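Local coordinates for protein GH62 hydrolase (Scytalidium thermophilum, PDB 4PVA) that probably removes alpha-L-arabinofuranosyl side groups from arabinoxylan, as an arabinofuranosidase of glycoside hydrolase family 62, at residues Pro149-Ile152 with Ala153-Gly157; Leu90-Pro94 with Leu95-Tyr99; Gln194-Leu197 with Ala198-Pro201; Ala326-Tyr330 with Asn331-Trp335. One frame throughout, in Å; residues are numbered along the deposited sequence.

All four contacts are local, a short helix in contact 1 and loops or turns in the others, and none touches another. Contacts 1, 2 and 3 are partly buried; contact 4 lies at the surface. Contacts 1 and 3 serve the same propeller blade: the short helix of contact 1 packs on strands 189-196 and 208-212, and contact 3 is where the chain leaves strand 189-196. Contacts 2 and 4 lie in loops leading into other strands, their nearest atoms about 7 Å apart. Helical bonds and a salt bridge mark contact 1, a carboxylate stacked on a ring contact 2, backbone and hydroxyl bonds contact 3, and a tyrosine holding a phosphate contact 4.

Contact 1 (Pro149-Ile152 with Ala153-Gly157); sequences PKII and ADNIG
K150 sends its CG opposite the backbone N (chi1 -177°) and runs straight until a bend at chi4 (-66°) swings NZ over to D154, one helical turn on. D154 OD2 offers its syn lone pair to NZ, a salt bridge of 2.8 Å. The aliphatic part of the lysine lies along the same oxygen, with CG at 3.5 Å from D154 OD2. On another side of the turn N155 folds back on I151: ND2 donates to I151 O over 2.8 Å in a nearly straight bond (166°). ND2 sits in the carbonyl plane on a lone pair of I151 O, which itself lies close to the N155 amide plane. Beneath run the helical bonds, A153 N to P149 O at 3.0 Å, with P149 in the N-cap position, and D154 N to K150 O at 2.8 Å. Toward the far end the backbone N of N155 turns to I152 O at 3.1 Å, while its bond to I151 O is weak. This is the one alpha-helix of the chain. E206 OE1 accepts from I151 N near its start, I152 packs on W161 and Y191, and I151 and N155 rest on I209, so the helix lies against strands 189-196 and 208-212.

Contact 2 (Leu90-Pro94 with Leu95-Tyr99); sequences LDQAP and LGYGY
D91 lies across the ring of Y97 from CB to its carboxylate. CB sits squarely over one ring face, a CH-pi contact of 3.7 Å to the centroid and only 4° off the normal; at about a right angle to that direction it meets G96 O at 3.5 Å. With chi1 at 58°, CG is wedged between the backbone N and the carbonyl carbon, which lays the carboxylate along the tyrosine, the two planes 10° apart. CG is thus 3.6 Å from Y97 CZ. OD2 lies 3.4 Å from Y97 CE2 and forms a salt bridge with R40; OD1 is met from above the carboxylate plane by Q92 NE2 at 3.0 Å, nearly straight. The backbones draw together: D91 CA approaches G96 O at 3.5 Å and G96 CA approaches D91 O, paired CA-H...O contacts, and G96 sends its N weakly to L90 O. Below, L90 and L95 share M71 of strand 68-76. A carboxylate flat on an electron-rich ring would be poorly placed alone; R40, which also touches Y97, and the Q92 amide probably offset its charge, and a phosphate ion, probably from the crystallisation liquor, also lies close.

Contact 3 (Gln194-Leu197 with Ala198-Pro201); sequences QTTL and AQFP
T196 to F200 form an ST motif at the end of strand 189-196, where a blade of the five-bladed beta-propeller known for this family turns toward strand 208-212. The hydroxyl and the carbonyl of T196 both take part. T196 OG1, placed between the backbone N and the carbonyl carbon (chi1 65°), accepts from Q199 N at 3.2 Å. T196 O accepts from F200 N at 3.0 Å, the donor lying almost in line with the carbonyl bond, which closes an alpha-turn; Q199 N adds a weak second bond to the same oxygen. F200 N also makes a weak bond to L197 O, at 3.4 Å. The T196 hydroxyl is further hemmed in by the glutamine chain, Q199 CG coming within 3.3 Å of OG1.

T195 meets the turn as well: its OG1 touches Q199 CB at 3.5 Å, but its hydrogen-bonding partner is R202 O, farther along the loop, so the hydroxyl ties the strand to the chain beyond the turn. L197 and A198 make backbone bonds to A177 and P174 beside the neighbouring strand 178-184. F200 is buried: its ring stacks with F108 and meets Y115 at about 60°, and the peptide bond after it is cis. T195 CG2 reaches the ring edge, 4.2 Å from F200 CD1, while P201 CB sits 4.0 Å above the ring plane, over its centre.

Contact 4 (Ala326-Tyr330 with Asn331-Trp335); sequences AQTEY and NALPW. With PO4 (phosphate ion), chain F.
Y330 runs out past L333 and then W335, both on the same side of its ring, to the bound phosphate. Its CG lies opposite the backbone N (chi1 -173°), putting Y330 CD1 3.6 Å from L333 CD1 and OH 3.8 Å from W335 CZ2. OH donates to the phosphate O3 over 2.6 Å, the oxygen lying in the ring plane at its edge. N331 OD1 comes to the same ring near its plane but is itself bonded to Y69.

The second shell is a tight turn. Y330 O takes L333 N at 3.1 Å and a water at 2.7 Å; that water also accepts a weak bond from W335 NE1. E329 O is gripped from opposite faces, by A332 N and by T328 OG1, each at 2.9 Å. Farther out, A326 CB packs on P334 CD at 3.7 Å, and P334 centres an inverse gamma turn leading into strand 336-341.

K46, H295, R251 and Q320 complete the phosphate site. The tyrosine hydroxyl thus donates a hydrogen bond to the anion and shares another with R251 NH2. The ion probably came from the crystallisation liquor, but such a polar, cationic pocket is consistent with binding an oxygen-rich ligand.

Contact 1 (Pro149-Ile152 with Ala153-Gly157)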
# COMPACT_ATOMS: atom_id res chain seq x y z
N PRO A 149 4.75 18.48 7.75
CA PRO A 149 4.20 19.73 7.21
C PRO A 149 3.16 20.37 8.12
O PRO A 149 2.38 19.70 8.80
CB PRO A 149 3.54 19.26 5.93
CG PRO A 149 4.35 18.09 5.51
CD PRO A 149 4.69 17.38 6.78
N LYS A 150 3.13 21.70 8.07
CA LYS A 150 2.17 22.48 8.82
C LYS A 150 0.73 22.03 8.62
O LYS A 150 -0.03 21.89 9.56
CB LYS A 150 2.27 23.95 8.42
CG LYS A 150 1.34 24.83 9.22
CD LYS A 150 1.61 26.29 8.94
CE LYS A 150 0.87 27.17 9.91
NZ LYS A 150 -0.59 27.06 9.74
N ILE A 151 0.31 21.78 7.37
CA ILE A 151 -1.09 21.45 7.13
C ILE A 151 -1.46 20.13 7.81
O ILE A 151 -2.58 19.95 8.25
CB ILE A 151 -1.41 21.43 5.62
CG1 ILE A 151 -2.92 21.39 5.42
CG2 ILE A 151 -0.74 20.28 4.90
CD1 ILE A 151 -3.33 21.64 3.97
N ILE A 152 -0.52 19.21 7.87
CA ILE A 152 -0.77 17.91 8.50
C ILE A 152 -0.77 18.11 10.03
O ILE A 152 -1.70 17.67 10.70
CB ILE A 152 0.24 16.85 8.05
CG1 ILE A 152 0.15 16.70 6.55
CG2 ILE A 152 -0.07 15.51 8.72
CD1 ILE A 152 1.01 15.61 5.97
N ALA A 153 0.21 18.83 10.60
CA ALA A 153 0.19 19.15 12.03
C ALA A 153 -1.08 19.89 12.46
O ALA A 153 -1.63 19.63 13.55
CB ALA A 153 1.44 19.94 12.43
N ASP A 154 -1.59 20.75 11.59
CA ASP A 154 -2.79 21.52 11.92
C ASP A 154 -4.06 20.70 11.88
O ASP A 154 -5.06 21.10 12.47
CB ASP A 154 -2.98 22.67 10.95
CG ASP A 154 -2.02 23.83 11.19
OD1 ASP A 154 -1.33 23.88 12.23
OD2 ASP A 154 -1.96 24.70 10.27
N ASN A 155 -4.07 19.59 11.14
CA ASN A 155 -5.33 18.85 10.92
C ASN A 155 -5.31 17.42 11.45
O ASN A 155 -6.31 16.71 11.34
CB ASN A 155 -5.64 18.84 9.43
CG ASN A 155 -6.11 20.18 8.93
OD1 ASN A 155 -7.26 20.55 9.17
ND2 ASN A 155 -5.23 20.92 8.29
N ILE A 156 -4.19 16.99 12.04
CA ILE A 156 -4.04 15.60 12.49
C ILE A 156 -4.86 15.26 13.72
O ILE A 156 -5.20 14.10 13.92
CB ILE A 156 -2.55 15.27 12.70
CG1 ILE A 156 -2.31 13.76 12.93
CG2 ILE A 156 -1.90 16.10 13.79
CD1 ILE A 156 -0.86 13.39 12.71
N GLY A 157 -5.15 16.24 14.57
CA GLY A 157 -5.87 15.95 15.81
C GLY A 157 -5.16 14.87 16.62
O GLY A 157 -3.95 14.95 16.87

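Contact 2 (Leu90-Pro94 with Leu95-Tyr99)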
# COMPACT_ATOMS: atom_id res chain seq x y z
N LEU A 90 14.72 -6.63 7.72
CA LEU A 90 15.41 -5.52 7.10
C LEU A 90 16.19 -4.64 8.08
O LEU A 90 17.01 -3.84 7.65
CB LEU A 90 14.40 -4.70 6.30
CG LEU A 90 14.01 -5.40 5.00
CD1 LEU A 90 12.74 -4.81 4.41
CD2 LEU A 90 15.08 -5.30 3.94
N ASP A 91 15.97 -4.82 9.38
CA ASP A 91 16.84 -4.19 10.39
C ASP A 91 18.29 -4.66 10.34
O ASP A 91 19.14 -4.00 10.96
CB ASP A 91 16.25 -4.25 11.80
CG ASP A 91 15.97 -5.67 12.27
OD1 ASP A 91 16.66 -6.61 11.86
OD2 ASP A 91 15.02 -5.82 13.05
N GLN A 92 18.55 -5.72 9.57
CA GLN A 92 19.92 -6.22 9.31
C GLN A 92 20.60 -5.47 8.18
O GLN A 92 21.81 -5.56 8.03
CB GLN A 92 19.88 -7.72 8.96
CG GLN A 92 19.28 -8.55 10.06
CD GLN A 92 20.03 -8.35 11.32
OE1 GLN A 92 21.21 -8.75 11.42
NE2 GLN A 92 19.41 -7.68 12.30
N ALA A 93 19.81 -4.77 7.36
CA ALA A 93 20.35 -3.88 6.33
C ALA A 93 20.62 -2.51 6.96
O ALA A 93 20.22 -2.25 8.10
CB ALA A 93 19.33 -3.74 5.18
N PRO A 94 21.27 -1.60 6.22
CA PRO A 94 21.43 -0.23 6.71
C PRO A 94 20.09 0.42 7.07
O PRO A 94 20.03 1.24 7.98
CB PRO A 94 22.14 0.49 5.56
CG PRO A 94 22.95 -0.63 4.94
CD PRO A 94 22.07 -1.84 5.02
N LEU A 95 19.01 0.00 6.39
CA LEU A 95 17.63 0.40 6.73
C LEU A 95 17.43 0.38 8.25
O LEU A 95 16.93 1.34 8.87
CB LEU A 95 16.66 -0.48 5.98
CG LEU A 95 15.20 -0.01 6.02
CD1 LEU A 95 14.47 -0.53 4.79
CD2 LEU A 95 14.58 -0.57 7.30
N GLY A 96 17.88 -0.72 8.87
CA GLY A 96 18.19 -0.71 10.29
C GLY A 96 17.07 -0.83 11.31
O GLY A 96 15.89 -0.90 11.00
N TYR A 97 17.50 -0.91 12.55
CA TYR A 97 16.61 -0.93 13.69
C TYR A 97 15.89 0.40 13.85
O TYR A 97 16.41 1.45 13.49
CB TYR A 97 17.41 -1.27 14.98
CG TYR A 97 17.75 -2.73 15.04
CD1 TYR A 97 18.90 -3.23 14.42
CD2 TYR A 97 16.86 -3.65 15.61
CE1 TYR A 97 19.19 -4.60 14.47
CE2 TYR A 97 17.13 -5.00 15.64
CZ TYR A 97 18.29 -5.46 15.07
OH TYR A 97 18.51 -6.83 15.12
N GLY A 98 14.76 0.34 14.51
CA GLY A 98 13.95 1.52 14.72
C GLY A 98 12.56 1.24 14.21
O GLY A 98 12.29 0.14 13.70
N TYR A 99 11.70 2.23 14.32
CA TYR A 99 10.36 2.18 13.79
C TYR A 99 10.34 2.37 12.29
O TYR A 99 10.80 3.41 11.80
CB TYR A 99 9.52 3.25 14.45
CG TYR A 99 8.13 3.32 13.91
CD1 TYR A 99 7.15 2.48 14.35
CD2 TYR A 99 7.80 4.28 13.00
CE1 TYR A 99 5.86 2.55 13.86
CE2 TYR A 99 6.53 4.37 12.48
CZ TYR A 99 5.56 3.50 12.92
OH TYR A 99 4.28 3.62 12.41

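Contact 3 (Gln194-Leu197 with Ala198-Pro201)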
# COMPACT_ATOMS: atom_id res chain seq x y z
N GLN A 194 3.69 17.09 -4.39
CA GLN A 194 4.27 16.77 -5.68
C GLN A 194 5.66 17.35 -5.82
O GLN A 194 6.02 18.33 -5.17
CB GLN A 194 3.37 17.26 -6.82
CG GLN A 194 3.23 18.77 -6.85
CD GLN A 194 2.27 19.25 -7.89
OE1 GLN A 194 1.12 18.84 -7.93
NE2 GLN A 194 2.75 20.14 -8.74
N THR A 195 6.37 16.76 -6.76
CA THR A 195 7.64 17.29 -7.27
C THR A 195 7.78 16.84 -8.71
O THR A 195 6.98 16.08 -9.21
CB THR A 195 8.83 16.84 -6.40
OG1 THR A 195 9.98 17.64 -6.79
CG2 THR A 195 9.13 15.38 -6.56
N THR A 196 8.76 17.33 -9.45
CA THR A 196 8.94 16.87 -10.82
C THR A 196 9.73 15.57 -10.85
O THR A 196 10.50 15.27 -9.93
CB THR A 196 9.67 17.90 -11.69
OG1 THR A 196 10.99 18.06 -11.19
CG2 THR A 196 8.91 19.22 -11.69
N LEU A 197 9.57 14.83 -11.95
CA LEU A 197 10.32 13.60 -12.14
C LEU A 197 11.84 13.88 -12.06
O LEU A 197 12.59 13.13 -11.46
CB LEU A 197 9.93 12.95 -13.47
CG LEU A 197 10.42 11.53 -13.68
CD1 LEU A 197 9.64 10.52 -12.86
CD2 LEU A 197 10.32 11.11 -15.12
N ALA A 198 12.26 14.98 -12.68
CA ALA A 198 13.67 15.41 -12.68
C ALA A 198 14.21 15.62 -11.28
O ALA A 198 15.37 15.30 -10.99
CB ALA A 198 13.83 16.66 -13.51
N GLN A 199 13.41 16.18 -10.37
CA GLN A 199 13.83 16.42 -8.99
C GLN A 199 13.75 15.23 -8.03
O GLN A 199 14.51 15.17 -7.06
CB GLN A 199 13.04 17.55 -8.39
CG GLN A 199 13.33 18.89 -9.04
CD GLN A 199 12.84 20.07 -8.25
OE1 GLN A 199 12.68 20.02 -7.05
NE2 GLN A 199 12.66 21.19 -8.93
N PHE A 200 12.78 14.32 -8.28
CA PHE A 200 12.47 13.21 -7.38
C PHE A 200 13.74 12.51 -6.92
O PHE A 200 14.54 12.17 -7.77
CB PHE A 200 11.56 12.23 -8.09
CG PHE A 200 11.11 11.10 -7.22
CD1 PHE A 200 9.93 11.24 -6.44
CD2 PHE A 200 11.87 9.94 -7.09
CE1 PHE A 200 9.55 10.23 -5.58
CE2 PHE A 200 11.46 8.93 -6.24
CZ PHE A 200 10.31 9.09 -5.49
N PRO A 201 13.90 12.22 -5.63
CA PRO A 201 12.93 12.35 -4.53
C PRO A 201 12.89 13.69 -3.84
O PRO A 201 12.18 13.84 -2.85
CB PRO A 201 13.39 11.28 -3.55
CG PRO A 201 14.89 11.23 -3.78
CD PRO A 201 15.07 11.42 -5.24

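Contact 4 (Ala326-Tyr330 with Asn331-Trp335)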
# COMPACT_ATOMS: atom_id res chain seq x y z
N ALA A 326 -10.28 -12.42 17.39
CA ALA A 326 -9.06 -12.11 18.13
C ALA A 326 -9.31 -10.94 19.08
O ALA A 326 -9.92 -9.96 18.70
CB ALA A 326 -7.91 -11.80 17.19
N GLN A 327 -8.84 -11.08 20.32
CA GLN A 327 -9.00 -10.08 21.36
C GLN A 327 -7.63 -9.77 21.95
O GLN A 327 -7.18 -10.39 22.90
CB GLN A 327 -9.87 -10.63 22.47
CG GLN A 327 -11.33 -10.86 22.11
CD GLN A 327 -12.10 -11.39 23.31
OE1 GLN A 327 -11.70 -11.20 24.46
NE2 GLN A 327 -13.21 -12.06 23.05
N THR A 328 -6.93 -8.81 21.36
CA THR A 328 -5.58 -8.46 21.78
C THR A 328 -5.40 -6.94 21.76
O THR A 328 -6.20 -6.21 21.19
CB THR A 328 -4.52 -9.07 20.84
OG1 THR A 328 -4.62 -8.44 19.55
CG2 THR A 328 -4.71 -10.55 20.63
N GLU A 329 -4.31 -6.47 22.34
CA GLU A 329 -3.87 -5.11 22.06
C GLU A 329 -3.66 -4.96 20.56
O GLU A 329 -3.31 -5.91 19.86
CB GLU A 329 -2.61 -4.79 22.84
CG GLU A 329 -2.86 -4.84 24.33
CD GLU A 329 -1.68 -4.42 25.14
OE1 GLU A 329 -0.55 -4.35 24.58
OE2 GLU A 329 -1.88 -4.16 26.34
N TYR A 330 -3.88 -3.74 20.06
CA TYR A 330 -3.95 -3.56 18.63
C TYR A 330 -2.67 -4.03 17.94
O TYR A 330 -2.75 -4.76 16.95
CB TYR A 330 -4.23 -2.10 18.28
CG TYR A 330 -4.46 -1.98 16.80
CD1 TYR A 330 -5.72 -2.25 16.24
CD2 TYR A 330 -3.44 -1.67 15.94
CE1 TYR A 330 -5.92 -2.22 14.89
CE2 TYR A 330 -3.65 -1.63 14.57
CZ TYR A 330 -4.89 -1.92 14.08
OH TYR A 330 -5.17 -1.89 12.73
N ASN A 331 -1.51 -3.67 18.45
CA ASN A 331 -0.29 -4.06 17.77
C ASN A 331 0.11 -5.51 17.96
O ASN A 331 1.01 -5.99 17.30
CB ASN A 331 0.84 -3.12 18.14
CG ASN A 331 0.62 -1.74 17.59
OD1 ASN A 331 0.15 -1.54 16.44
ND2 ASN A 331 0.96 -0.77 18.38
N ALA A 332 -0.65 -6.23 18.78
CA ALA A 332 -0.49 -7.67 18.97
C ALA A 332 -1.52 -8.49 18.17
O ALA A 332 -1.59 -9.71 18.27
CB ALA A 332 -0.58 -8.01 20.45
N LEU A 333 -2.33 -7.84 17.34
CA LEU A 333 -3.31 -8.58 16.56
C LEU A 333 -2.64 -9.57 15.64
O LEU A 333 -1.63 -9.25 15.05
CB LEU A 333 -4.16 -7.63 15.73
CG LEU A 333 -5.30 -6.93 16.45
CD1 LEU A 333 -5.87 -5.81 15.57
CD2 LEU A 333 -6.40 -7.90 16.86
N PRO A 334 -3.22 -10.77 15.50
CA PRO A 334 -2.58 -11.81 14.70
C PRO A 334 -2.92 -11.68 13.19
O PRO A 334 -3.52 -12.55 12.56
CB PRO A 334 -3.15 -13.09 15.30
CG PRO A 334 -4.50 -12.70 15.76
CD PRO A 334 -4.34 -11.30 16.29
N TRP A 335 -2.49 -10.58 12.60
CA TRP A 335 -2.63 -10.38 11.16
C TRP A 335 -1.82 -11.39 10.39
O TRP A 335 -0.70 -11.76 10.79
CB TRP A 335 -2.19 -8.97 10.74
CG TRP A 335 -2.96 -7.84 11.31
CD1 TRP A 335 -2.62 -7.08 12.38
CD2 TRP A 335 -4.21 -7.29 10.81
NE1 TRP A 335 -3.58 -6.10 12.61
CE2 TRP A 335 -4.55 -6.21 11.64
CE3 TRP A 335 -5.06 -7.61 9.75
CZ2 TRP A 335 -5.69 -5.43 11.44
CZ3 TRP A 335 -6.19 -6.85 9.57
CH2 TRP A 335 -6.50 -5.78 10.40
P PO4 F . -3.11 -0.85 9.93
O1 PO4 F . -4.54 -1.15 9.42
O2 PO4 F . -2.96 0.68 10.04
O3 PO4 F . -3.02 -1.42 11.32
O4 PO4 F . -2.15 -1.42 9.00
O HOH W 1 -1.74 -4.69 14.42